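Local atomic coordinates of iron-regulated outer membrane protein (Neisseria meningitidis, PDB entry 4B7O), a protein that transports iron across the outer membrane as a TonB-dependent beta-barrel transporter, possibly in the form of siderophore complexes. Residues T257-G260 with R265-L268; S510-D515 with D564-P569; P621-S626 with L669-K674. One frame throughout, in Å; residues are numbered along the deposited sequence.

How the contacts relate
Contact 1 pairs two neighbouring barrel strands beside their short connecting turn, whereas contacts 2 and 3 bring together loop segments and a strand end and lie close to each other, away from contact 1. Contacts 1 and 3 lie on opposite sides of the chain's centre, their own centres about 51 Å apart; contacts 1 and 2 are about 39 Å apart between centres. Contacts 2 and 3 are neighbours, about 15 Å between centres, and they touch: Asn568 N lies 2.9 Å from Leu624 O, a probable hydrogen bond. By the usual topology of this family, contact 1 would be at the periplasmic end and the other two among the extracellular loops.

Contact 1: T257-G260 with R265-L268; sequences TTFG and RIVL
The Phe259 ring meets Ile266 at its edge: CG1 of Ile266 lies in the ring plane, 3.6 Å from Phe259 CE1, while His264 also meets the ring, the two rings being nearly parallel. The second flat group, the Arg265 guanidinium, has Val267 CG2 over one face, 3.3 Å above the plane and offset toward the rim, and Thr258 OG1 at its edge. These groups belong to a beta hairpin of the transporter barrel, strands 246-259 and 264-276 joined by a short turn, where the axes of the short segments make an angle of 165°, hence nearly antiparallel.

Thr257 and Ile266 form the hydrogen-bonded pair: Thr257 N donates a hydrogen bond to Ile266 O at 2.8 Å, and Ile266 N returns the bond to Thr257 O at the same length. Their side chains run alongside one another on the sheet face that carries both, with Thr257 CG2 4.1 Å from Ile266 CB. Thr258 and Arg265 are the next, non-hydrogen-bonded pair and project from the other face. Arg265 is fully extended from CG to NE, which lifts its guanidinium off the sheet, with NH1 beside the Thr258 hydroxyl. The bond it makes there is weak, NH1 to Thr258 OG1 being 3.3 Å with a bent N-H...O angle of 125°. The charge of NH1 is met instead by Asp213, in a salt bridge from the adjoining strand 212-223. With CG set between the backbone N and carbonyl carbon (chi1 53°), Phe259 swings its ring back toward the partner strand. Thr257 O also receives a CA-H...O contact from Arg265 CA at 3.2 Å.

Contact 2: S510-D515 with D564-P569; sequences SPRLYD and DALANP
Pro511 and Leu566 carry this contact, their side chains crossing at a slant with the leucine fork directed at the proline ring. Leu566 CD2 sits 3.8 Å from Pro511 CB and 4.1 Å from CG, while the other branch, CD1, comes within 4.1 Å of Pro511 CA, so the two methyls lie against neighbouring atoms of the proline. The leucine's chi1 (-44°) starts CG toward the loop, and an unusual chi2 of 96° sets the two methyls.

Arg512 adds an edge-on approach: Leu566 CD1 lies near the guanidinium plane, 4.4 Å from NH1. That guanidinium is held by other partners. Its NH2 forms a salt bridge with Glu535 and a hydrogen bond to Asn115 O in the plug region, and NH1 makes a weak bond of 3.1 Å to Ser510 O. Glu535 also accepts a bond from Leu566 N through OE2, so one carboxylate links both sides.

The loop after strand 498-509 is thereby set against the C-terminal end of strand 551-567 and reaches the plug. No hydrogen bond joins the segments directly, so their mutual contact rests on apolar surface, with Glu535 bridging the two sides through Arg512 NH2 and Leu566 N.

Contact 3: P621-S626 with L669-K674; sequences PKKLLS and LVAGQK
Leu669 forks onto the backbone and CB of Leu625. Its CD2 lies 3.6 Å from Leu625 CB, and its CD1 lies 3.6 Å from Leu625 O and 3.9 Å from the carbonyl carbon of Ser626, so both methyls lie against the extended backbone at Leu625-Ser626, each close to Leu625 O. With chi1 at -61°, CG of Leu669 stands beside the backbone N and the side chain leans onto the facing backbone. A second, more exposed touch is made by Lys623, whose CD comes 3.9 Å from Ala671 CB. Its aliphatic chain bends at chi3 (-104°), and Lys623 NZ ends up 5.0 Å from Lys674 NZ; without bonding between them, these like charges may disfavour a closer approach.

A second shell sets the backbones. Leu669 to Gly672 form a type I beta turn closed by Gly672 N to Leu669 O at 2.9 Å, which places Leu669 and Ala671 toward the same facing segment. Ser667 OG bonds to Leu669 N and to Gln673 OE1, and Asp618 OD1 accepts a bond from Leu625 N.

No hydrogen bond crosses between the two loops themselves. They follow strands 603-618 and 652-665 of the barrel. Strand 603-618 backs the turn: Leu669 packs on Phe616, Val670 on Tyr617 and Ala671 on Asp618, while Leu624 reaches Val582 and Ala584 on strand 578-600.

Contact 1: T257-G260 with R265-L268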
loop_
_atom_site.group_PDB
_atom_site.type_symbol
_atom_site.label_atom_id
_atom_site.label_comp_id
_atom_site.label_asym_id
_atom_site.label_seq_id
_atom_site.Cartn_x
_atom_site.Cartn_y
_atom_site.Cartn_z
ATOM N N THR A 257 -21.656 -0.579 -17.647
ATOM C CA THR A 257 -22.678 -1.219 -18.444
ATOM C C THR A 257 -22.397 -2.686 -18.641
ATOM O O THR A 257 -21.242 -3.135 -18.750
ATOM C CB THR A 257 -22.951 -0.459 -19.798
ATOM O OG1 THR A 257 -23.793 -1.244 -20.670
ATOM C CG2 THR A 257 -21.637 -0.048 -20.510
ATOM N N THR A 258 -23.487 -3.428 -18.664
ATOM C CA THR A 258 -23.408 -4.833 -18.996
ATOM C C THR A 258 -24.227 -5.102 -20.200
ATOM O O THR A 258 -25.344 -4.635 -20.310
ATOM C CB THR A 258 -23.978 -5.695 -17.869
ATOM O OG1 THR A 258 -23.365 -5.315 -16.630
ATOM C CG2 THR A 258 -23.689 -7.159 -18.153
ATOM N N PHE A 259 -23.691 -5.883 -21.111
ATOM C CA PHE A 259 -24.447 -6.236 -22.300
ATOM C C PHE A 259 -24.057 -7.622 -22.745
ATOM O O PHE A 259 -23.349 -8.338 -22.038
ATOM C CB PHE A 259 -24.081 -5.277 -23.407
ATOM C CG PHE A 259 -22.589 -5.173 -23.658
ATOM C CD1 PHE A 259 -21.782 -4.390 -22.813
ATOM C CD2 PHE A 259 -21.990 -5.843 -24.728
ATOM C CE1 PHE A 259 -20.429 -4.301 -23.018
ATOM C CE2 PHE A 259 -20.623 -5.765 -24.935
ATOM C CZ PHE A 259 -19.850 -4.988 -24.090
ATOM N N GLY A 260 -24.473 -7.976 -23.958
ATOM C CA GLY A 260 -24.160 -9.275 -24.516
ATOM C C GLY A 260 -24.842 -10.295 -23.647
ATOM O O GLY A 260 -24.258 -11.332 -23.303
ATOM N N ARG A 265 -19.023 -6.708 -19.503
ATOM C CA ARG A 265 -19.176 -5.571 -18.639
ATOM C C ARG A 265 -18.074 -4.558 -18.929
ATOM O O ARG A 265 -16.932 -4.952 -19.117
ATOM C CB ARG A 265 -19.138 -6.060 -17.200
ATOM C CG ARG A 265 -19.564 -5.018 -16.204
ATOM C CD ARG A 265 -19.148 -5.441 -14.804
ATOM N NE ARG A 265 -19.357 -4.381 -13.824
ATOM C CZ ARG A 265 -20.361 -3.490 -13.840
ATOM N NH1 ARG A 265 -21.295 -3.488 -14.785
ATOM N NH2 ARG A 265 -20.437 -2.583 -12.885
ATOM N N ILE A 266 -18.443 -3.282 -19.008
ATOM C CA ILE A 266 -17.494 -2.179 -19.167
ATOM C C ILE A 266 -17.759 -1.191 -18.033
ATOM O O ILE A 266 -18.906 -0.816 -17.734
ATOM C CB ILE A 266 -17.722 -1.412 -20.506
ATOM C CG1 ILE A 266 -17.770 -2.377 -21.650
ATOM C CG2 ILE A 266 -16.554 -0.510 -20.868
ATOM C CD1 ILE A 266 -16.374 -2.670 -22.150
ATOM N N VAL A 267 -16.689 -0.761 -17.407
ATOM C CA VAL A 267 -16.774 0.182 -16.319
ATOM C C VAL A 267 -15.742 1.255 -16.572
ATOM O O VAL A 267 -14.513 0.963 -16.796
ATOM C CB VAL A 267 -16.358 -0.497 -15.004
ATOM C CG1 VAL A 267 -16.390 0.515 -13.888
ATOM C CG2 VAL A 267 -17.257 -1.694 -14.692
ATOM N N LEU A 268 -16.232 2.493 -16.528
ATOM C CA LEU A 268 -15.360 3.632 -16.655
ATOM C C LEU A 268 -15.377 4.401 -15.368
ATOM O O LEU A 268 -16.450 4.740 -14.827
ATOM C CB LEU A 268 -15.860 4.550 -17.763
ATOM C CG LEU A 268 -14.974 5.787 -17.916
ATOM C CD1 LEU A 268 -13.609 5.366 -18.396
ATOM C CD2 LEU A 268 -15.564 6.707 -18.957
#

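Contact 2: S510-D515 with D564-P569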
loop_
_atom_site.group_PDB
_atom_site.type_symbol
_atom_site.label_atom_id
_atom_site.label_comp_id
_atom_site.label_asym_id
_atom_site.label_seq_id
_atom_site.Cartn_x
_atom_site.Cartn_y
_atom_site.Cartn_z
ATOM N N SER A 510 11.730 -3.932 -11.436
ATOM C CA SER A 510 12.614 -2.907 -12.035
ATOM C C SER A 510 12.971 -1.788 -11.107
ATOM O O SER A 510 12.194 -1.431 -10.232
ATOM C CB SER A 510 11.894 -2.265 -13.228
ATOM O OG SER A 510 10.587 -1.806 -12.885
ATOM N N PRO A 511 14.163 -1.204 -11.285
ATOM C CA PRO A 511 14.654 -0.143 -10.384
ATOM C C PRO A 511 13.629 0.953 -10.321
ATOM O O PRO A 511 13.007 1.240 -11.338
ATOM C CB PRO A 511 15.866 0.407 -11.119
ATOM C CG PRO A 511 16.195 -0.564 -12.206
ATOM C CD PRO A 511 15.208 -1.666 -12.210
ATOM N N ARG A 512 13.411 1.532 -9.154
ATOM C CA ARG A 512 12.508 2.689 -9.072
ATOM C C ARG A 512 13.216 3.958 -9.509
ATOM O O ARG A 512 14.397 4.144 -9.226
ATOM C CB ARG A 512 11.966 2.891 -7.674
ATOM C CG ARG A 512 11.823 1.607 -6.875
ATOM C CD ARG A 512 10.909 0.527 -7.463
ATOM N NE ARG A 512 10.902 -0.581 -6.475
ATOM C CZ ARG A 512 11.844 -1.532 -6.347
ATOM N NH1 ARG A 512 12.874 -1.641 -7.199
ATOM N NH2 ARG A 512 11.733 -2.422 -5.371
ATOM N N LEU A 513 12.503 4.819 -10.221
ATOM C CA LEU A 513 13.012 6.178 -10.503
ATOM C C LEU A 513 13.245 6.915 -9.193
ATOM O O LEU A 513 12.566 6.684 -8.208
ATOM C CB LEU A 513 12.016 6.936 -11.364
ATOM C CG LEU A 513 11.565 6.219 -12.646
ATOM C CD1 LEU A 513 10.259 6.755 -13.205
ATOM C CD2 LEU A 513 12.633 6.245 -13.738
ATOM N N TYR A 514 14.245 7.772 -9.168
ATOM C CA TYR A 514 14.592 8.573 -7.955
ATOM C C TYR A 514 13.429 9.490 -7.516
ATOM O O TYR A 514 12.458 9.682 -8.272
ATOM C CB TYR A 514 15.865 9.394 -8.271
ATOM C CG TYR A 514 16.647 9.971 -7.111
ATOM C CD1 TYR A 514 17.349 9.148 -6.209
ATOM C CD2 TYR A 514 16.737 11.375 -6.944
ATOM C CE1 TYR A 514 18.096 9.704 -5.156
ATOM C CE2 TYR A 514 17.458 11.917 -5.899
ATOM C CZ TYR A 514 18.131 11.110 -5.020
ATOM O OH TYR A 514 18.838 11.742 -4.006
ATOM N N ASP A 515 13.488 10.022 -6.306
ATOM C CA ASP A 515 12.327 10.804 -5.771
ATOM C C ASP A 515 11.874 11.855 -6.753
ATOM O O ASP A 515 12.699 12.605 -7.314
ATOM C CB ASP A 515 12.707 11.503 -4.471
ATOM C CG ASP A 515 13.087 10.531 -3.386
ATOM O OD1 ASP A 515 13.088 9.312 -3.721
ATOM O OD2 ASP A 515 13.372 10.976 -2.228
ATOM N N ASP A 564 20.166 -8.818 -6.186
ATOM C CA ASP A 564 20.341 -7.569 -6.870
ATOM C C ASP A 564 19.468 -6.431 -6.334
ATOM O O ASP A 564 18.892 -5.690 -7.099
ATOM C CB ASP A 564 20.091 -7.781 -8.350
ATOM C CG ASP A 564 21.207 -8.579 -9.030
ATOM O OD1 ASP A 564 22.373 -8.574 -8.520
ATOM O OD2 ASP A 564 20.888 -9.193 -10.089
ATOM N N ALA A 565 19.362 -6.309 -5.023
ATOM C CA ALA A 565 18.578 -5.215 -4.430
ATOM C C ALA A 565 19.185 -3.882 -4.816
ATOM O O ALA A 565 20.416 -3.758 -4.883
ATOM C CB ALA A 565 18.581 -5.351 -2.923
ATOM N N LEU A 566 18.343 -2.880 -5.036
ATOM C CA LEU A 566 18.832 -1.507 -5.271
ATOM C C LEU A 566 18.400 -0.560 -4.184
ATOM O O LEU A 566 17.238 -0.551 -3.734
ATOM C CB LEU A 566 18.374 -0.943 -6.606
ATOM C CG LEU A 566 18.437 -1.829 -7.839
ATOM C CD1 LEU A 566 17.090 -2.450 -8.032
ATOM C CD2 LEU A 566 18.722 -0.975 -9.040
ATOM N N ALA A 567 19.328 0.277 -3.771
ATOM C CA ALA A 567 18.948 1.291 -2.832
ATOM C C ALA A 567 19.480 2.683 -3.262
ATOM O O ALA A 567 18.830 3.385 -4.019
ATOM C CB ALA A 567 19.420 0.894 -1.451
ATOM N N ASN A 568 20.644 3.069 -2.758
ATOM C CA ASN A 568 21.298 4.311 -3.147
ATOM C C ASN A 568 22.092 4.121 -4.466
ATOM O O ASN A 568 22.407 2.975 -4.886
ATOM C CB ASN A 568 22.254 4.786 -2.025
ATOM C CG ASN A 568 21.530 5.151 -0.740
ATOM O OD1 ASN A 568 20.459 5.732 -0.770
ATOM N ND2 ASN A 568 22.120 4.820 0.393
ATOM N N PRO A 569 22.397 5.247 -5.138
ATOM C CA PRO A 569 23.253 5.250 -6.344
ATOM C C PRO A 569 24.760 5.349 -5.970
ATOM O O PRO A 569 25.075 5.955 -4.925
ATOM C CB PRO A 569 22.755 6.492 -7.127
ATOM C CG PRO A 569 21.648 7.130 -6.289
ATOM C CD PRO A 569 21.771 6.569 -4.891
#

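Contact 3: P621-S626 with L669-K674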
loop_
_atom_site.group_PDB
_atom_site.type_symbol
_atom_site.label_atom_id
_atom_site.label_comp_id
_atom_site.label_asym_id
_atom_site.label_seq_id
_atom_site.Cartn_x
_atom_site.Cartn_y
_atom_site.Cartn_z
ATOM N N PRO A 621 31.239 -2.166 -2.157
ATOM C CA PRO A 621 32.275 -1.515 -1.359
ATOM C C PRO A 621 31.790 -0.310 -0.544
ATOM O O PRO A 621 31.989 -0.305 0.675
ATOM C CB PRO A 621 33.363 -1.101 -2.395
ATOM C CG PRO A 621 33.061 -1.861 -3.650
ATOM C CD PRO A 621 31.742 -2.597 -3.480
ATOM N N LYS A 622 31.160 0.689 -1.184
ATOM C CA LYS A 622 30.663 1.871 -0.437
ATOM C C LYS A 622 29.195 1.587 -0.128
ATOM O O LYS A 622 28.331 1.955 -0.907
ATOM C CB LYS A 622 30.786 3.156 -1.282
ATOM C CG LYS A 622 32.119 3.375 -2.003
ATOM C CD LYS A 622 33.267 3.596 -1.008
ATOM C CE LYS A 622 34.524 4.118 -1.700
ATOM N NZ LYS A 622 35.659 4.086 -0.747
ATOM N N LYS A 623 28.924 0.919 0.991
ATOM C CA LYS A 623 27.683 0.146 1.190
ATOM C C LYS A 623 26.427 0.935 0.884
ATOM O O LYS A 623 26.026 1.799 1.672
ATOM C CB LYS A 623 27.624 -0.315 2.640
ATOM C CG LYS A 623 28.794 -1.191 3.049
ATOM C CD LYS A 623 28.812 -1.344 4.550
ATOM C CE LYS A 623 29.896 -0.482 5.169
ATOM N NZ LYS A 623 29.667 -0.351 6.634
ATOM N N LEU A 624 25.808 0.646 -0.261
ATOM C CA LEU A 624 24.755 1.501 -0.757
ATOM C C LEU A 624 23.374 1.089 -0.338
ATOM O O LEU A 624 22.418 1.694 -0.853
ATOM C CB LEU A 624 24.772 1.592 -2.266
ATOM C CG LEU A 624 26.097 2.050 -2.865
ATOM C CD1 LEU A 624 26.220 1.501 -4.285
ATOM C CD2 LEU A 624 26.293 3.569 -2.766
ATOM N N LEU A 625 23.244 0.075 0.546
ATOM C CA LEU A 625 21.909 -0.336 1.026
ATOM C C LEU A 625 21.371 0.598 2.121
ATOM O O LEU A 625 22.119 1.037 2.985
ATOM C CB LEU A 625 21.864 -1.822 1.471
ATOM C CG LEU A 625 21.782 -2.831 0.322
ATOM C CD1 LEU A 625 21.331 -4.204 0.764
ATOM C CD2 LEU A 625 20.875 -2.383 -0.787
ATOM N N SER A 626 20.062 0.817 2.138
ATOM C CA SER A 626 19.437 1.833 3.020
ATOM C C SER A 626 18.515 1.323 4.142
ATOM O O SER A 626 17.711 0.418 3.914
ATOM C CB SER A 626 18.620 2.793 2.152
ATOM O OG SER A 626 18.075 3.841 2.948
ATOM N N LEU A 669 19.494 -3.456 8.175
ATOM C CA LEU A 669 20.801 -3.634 7.543
ATOM C C LEU A 669 21.695 -4.571 8.352
ATOM O O LEU A 669 22.028 -4.321 9.512
ATOM C CB LEU A 669 21.530 -2.292 7.287
ATOM C CG LEU A 669 20.822 -1.296 6.352
ATOM C CD1 LEU A 669 21.451 0.094 6.378
ATOM C CD2 LEU A 669 20.777 -1.851 4.943
ATOM N N VAL A 670 22.113 -5.643 7.701
ATOM C CA VAL A 670 22.992 -6.599 8.308
ATOM C C VAL A 670 24.306 -5.899 8.683
ATOM O O VAL A 670 24.864 -6.146 9.766
ATOM C CB VAL A 670 23.244 -7.758 7.336
ATOM C CG1 VAL A 670 24.475 -8.576 7.754
ATOM C CG2 VAL A 670 21.999 -8.612 7.275
ATOM N N ALA A 671 24.780 -5.041 7.775
ATOM C CA ALA A 671 25.970 -4.196 7.995
ATOM C C ALA A 671 25.803 -3.133 9.143
ATOM O O ALA A 671 26.795 -2.609 9.654
ATOM C CB ALA A 671 26.390 -3.539 6.671
ATOM N N GLY A 672 24.560 -2.851 9.560
ATOM C CA GLY A 672 24.257 -1.869 10.633
ATOM C C GLY A 672 23.814 -0.526 10.047
ATOM O O GLY A 672 24.146 -0.174 8.919
ATOM N N GLN A 673 23.035 0.240 10.784
ATOM C CA GLN A 673 22.628 1.537 10.254
ATOM C C GLN A 673 23.311 2.698 11.004
ATOM O O GLN A 673 23.632 2.581 12.184
ATOM C CB GLN A 673 21.093 1.655 10.174
ATOM C CG GLN A 673 20.419 2.355 11.326
ATOM C CD GLN A 673 18.927 2.101 11.370
ATOM O OE1 GLN A 673 18.444 1.121 10.814
ATOM N NE2 GLN A 673 18.191 2.950 12.085
ATOM N N LYS A 674 23.567 3.800 10.298
ATOM C CA LYS A 674 24.339 4.929 10.889
ATOM C C LYS A 674 23.592 6.282 11.017
ATOM O O LYS A 674 22.719 6.614 10.186
ATOM C CB LYS A 674 25.712 5.098 10.198
ATOM C CG LYS A 674 25.713 4.746 8.712
ATOM C CD LYS A 674 27.060 5.024 8.027
ATOM C CE LYS A 674 28.096 3.907 8.227
ATOM N NZ LYS A 674 28.051 3.332 9.616
#